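Local coordinates for protein lysine/ornithine decarboxylase (PDB 2PLJ) that decarboxylates lysine and ornithine with the help of pyridoxal phosphate, the ornithine reaction giving putrescine, at residues A[216-221]-A[262-267]. Numbering follows the deposited sequence.
With P3T ((4-{[(4-aminobutyl)amino]methyl}-5-hydroxy-6-methylpyridin-3-yl)methyl dihydrogen phosphate), chain D.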
loop_
_atom_site.group_PDB
_atom_site.type_symbol
_atom_site.label_atom_id
_atom_site.label_comp_id
_atom_site.label_asym_id
_atom_site.label_seq_id
_atom_site.Cartn_x
_atom_site.Cartn_y
_atom_site.Cartn_z
ATOM N N GLY A 216 -3.909 -19.763 8.301
ATOM C CA GLY A 216 -4.396 -18.575 7.568
ATOM C C GLY A 216 -5.013 -17.515 8.478
ATOM O O GLY A 216 -5.517 -17.802 9.574
ATOM N N SER A 217 -4.996 -16.274 8.020
ATOM C CA SER A 217 -5.460 -15.179 8.881
ATOM C C SER A 217 -7.008 -15.100 8.908
ATOM O O SER A 217 -7.685 -15.469 7.911
ATOM C CB SER A 217 -4.799 -13.854 8.448
ATOM O OG SER A 217 -4.959 -12.838 9.443
ATOM N N GLN A 218 -7.558 -14.645 10.052
ATOM C CA GLN A 218 -9.018 -14.536 10.276
ATOM C C GLN A 218 -9.694 -15.874 9.940
ATOM O O GLN A 218 -10.593 -15.947 9.117
ATOM C CB GLN A 218 -9.611 -13.353 9.484
ATOM C CG GLN A 218 -11.071 -12.994 9.799
ATOM C CD GLN A 218 -11.304 -12.370 11.188
ATOM O OE1 GLN A 218 -10.374 -12.164 11.988
ATOM N NE2 GLN A 218 -12.563 -12.024 11.448
ATOM N N THR A 219 -9.165 -16.936 10.539
ATOM C CA THR A 219 -9.747 -18.275 10.380
ATOM C C THR A 219 -10.934 -18.373 11.313
ATOM O O THR A 219 -10.774 -18.203 12.528
ATOM C CB THR A 219 -8.704 -19.354 10.732
ATOM O OG1 THR A 219 -7.728 -19.417 9.691
ATOM C CG2 THR A 219 -9.378 -20.740 10.857
ATOM N N THR A 220 -12.107 -18.694 10.763
ATOM C CA THR A 220 -13.339 -18.692 11.552
ATOM C C THR A 220 -13.756 -20.101 11.984
ATOM O O THR A 220 -14.616 -20.252 12.863
ATOM C CB THR A 220 -14.473 -17.981 10.815
ATOM O OG1 THR A 220 -14.642 -18.575 9.509
ATOM C CG2 THR A 220 -14.172 -16.456 10.718
ATOM N N ASN A 221 -13.147 -21.108 11.357
ATOM C CA ASN A 221 -13.399 -22.523 11.672
ATOM C C ASN A 221 -12.207 -23.138 12.408
ATOM O O ASN A 221 -11.161 -23.387 11.799
ATOM C CB ASN A 221 -13.681 -23.329 10.395
ATOM C CG ASN A 221 -14.062 -24.781 10.685
ATOM O OD1 ASN A 221 -13.999 -25.239 11.828
ATOM N ND2 ASN A 221 -14.490 -25.504 9.645
ATOM N N GLN A 262 -19.155 -8.769 11.211
ATOM C CA GLN A 262 -19.882 -10.016 11.433
ATOM C C GLN A 262 -19.343 -10.669 12.705
ATOM O O GLN A 262 -18.135 -10.672 12.948
ATOM C CB GLN A 262 -19.705 -10.979 10.245
ATOM C CG GLN A 262 -20.360 -10.534 8.921
ATOM C CD GLN A 262 -21.879 -10.632 8.927
ATOM O OE1 GLN A 262 -22.451 -11.623 9.398
ATOM N NE2 GLN A 262 -22.548 -9.605 8.382
ATOM N N GLN A 263 -20.253 -11.223 13.503
ATOM C CA GLN A 263 -19.891 -11.926 14.733
ATOM C C GLN A 263 -19.042 -13.162 14.404
ATOM O O GLN A 263 -19.399 -13.958 13.524
ATOM C CB GLN A 263 -21.173 -12.328 15.496
ATOM C CG GLN A 263 -20.985 -13.319 16.652
ATOM C CD GLN A 263 -20.242 -12.723 17.851
ATOM O OE1 GLN A 263 -20.192 -11.499 18.033
ATOM N NE2 GLN A 263 -19.666 -13.599 18.680
ATOM N N VAL A 264 -17.915 -13.304 15.099
ATOM C CA VAL A 264 -17.097 -14.517 15.020
ATOM C C VAL A 264 -17.217 -15.285 16.334
ATOM O O VAL A 264 -17.685 -14.742 17.335
ATOM C CB VAL A 264 -15.596 -14.236 14.691
ATOM C CG1 VAL A 264 -15.470 -13.402 13.395
ATOM C CG2 VAL A 264 -14.875 -13.560 15.877
ATOM N N MET A 265 -16.800 -16.551 16.328
ATOM C CA MET A 265 -16.877 -17.373 17.522
ATOM C C MET A 265 -16.052 -16.749 18.648
ATOM O O MET A 265 -14.891 -16.376 18.423
ATOM C CB MET A 265 -16.338 -18.765 17.212
ATOM C CG MET A 265 -17.007 -19.880 17.945
ATOM S SD MET A 265 -16.182 -21.414 17.480
ATOM C CE MET A 265 -16.487 -21.446 15.719
ATOM N N PRO A 266 -16.641 -16.615 19.852
ATOM C CA PRO A 266 -15.901 -16.169 21.041
ATOM C C PRO A 266 -14.620 -16.989 21.251
ATOM O O PRO A 266 -14.612 -18.207 20.982
ATOM C CB PRO A 266 -16.884 -16.433 22.174
ATOM C CG PRO A 266 -18.240 -16.276 21.523
ATOM C CD PRO A 266 -18.070 -16.870 20.154
ATOM N N ILE A 267 -13.565 -16.342 21.737
ATOM C CA ILE A 267 -12.233 -16.969 21.724
ATOM C C ILE A 267 -12.173 -18.285 22.552
ATOM O O ILE A 267 -11.501 -19.231 22.130
ATOM C CB ILE A 267 -11.090 -15.972 22.065
ATOM C CG1 ILE A 267 -9.727 -16.559 21.678
ATOM C CG2 ILE A 267 -11.149 -15.516 23.556
ATOM C CD1 ILE A 267 -9.587 -16.900 20.188
HETATM O OAE P3T D . -2.873 -13.923 13.985
HETATM P PAU P3T D . -2.788 -13.387 12.491
HETATM O OAF P3T D . -2.500 -11.811 12.488
HETATM O OAC P3T D . -3.973 -13.743 11.613
HETATM O OAP P3T D . -1.482 -13.984 11.743
HETATM C CAM P3T D . -0.141 -13.679 12.316
HETATM C CAS P3T D . 0.840 -14.576 11.549
HETATM C CAH P3T D . 1.428 -15.572 12.340
HETATM N NAO P3T D . 2.291 -16.428 11.792
HETATM C CAQ P3T D . 2.596 -16.402 10.499
HETATM C CAA P3T D . 3.580 -17.458 9.937
HETATM C CAR P3T D . 2.015 -15.448 9.639
HETATM O OAD P3T D . 2.357 -15.441 8.342
HETATM C CAT P3T D . 1.100 -14.512 10.168
HETATM C CAG P3T D . 0.554 -13.502 9.317
HETATM N NAN P3T D . 0.485 -13.709 8.010
HETATM C CAL P3T D . -0.020 -12.747 6.977
HETATM C CAK P3T D . -1.370 -12.116 7.353
HETATM C CAJ P3T D . -1.690 -11.087 6.224
HETATM C CAI P3T D . -3.024 -10.380 6.487
HETATM N NAB P3T D . -3.455 -9.558 5.331
HETATM O O HOH W 1 -15.889 -17.820 13.915
#
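Thr220 and Val264 are the residues whose CA atoms come nearest across two irregular segments, 6.6 Å apart, and illustrate how neighbouring beta-to-alpha connections of a beta/alpha barrel can meet at the protein surface. Residues 216-221 follow strand 207-212 and lead to helix 223-241; residues 262-267 follow the adjacent parallel strand 249-251 and reach helix 267-278, with Pro266 at its N-cap. Between residues 216-221 and 262-267 a water joins the backbones: it donates to Thr220 O at 2.9 Å and accepts from Met265 N. The same carbonyl oxygen is touched by a methyl group, since the Met265 chain, extended at chi2 and then bent at its thioether (chi3 -61°), brings CE to 3.6 Å from Thr220 O. Val264 points toward the other loop and offers a single branch. With CG1 anti to the carbonyl carbon (chi1 -55°), this methyl meets the amide end of Gln218, NE2 lying 3.8 Å away, while Thr220 CG2 approaches it more loosely. The Gln218 side chain crosses that of Val264 at a slant, a van der Waals touch; NE2 is hydrogen-bonded to Val258 O, in the loop that precedes Gln262, which also ties the two connections together, as does backbone hydrogen bonding between Thr219 and Gly255. Within the first loop, Thr219 OG1 donates to Gly216 O from above the carbonyl plane, 51° out of it, linking the residues that flank Ser217 and Gln218. The nearby site holds P3T, the putrescine adduct of the cofactor, which is also hydrogen-bonded by the backbone N atoms of Gly255, Gly292 and Arg293. Ser217 OG, which is hydrogen-bonded to Arg293 NH2 as well, donates to the phosphate oxygen OAC of P3T at 2.5 Å.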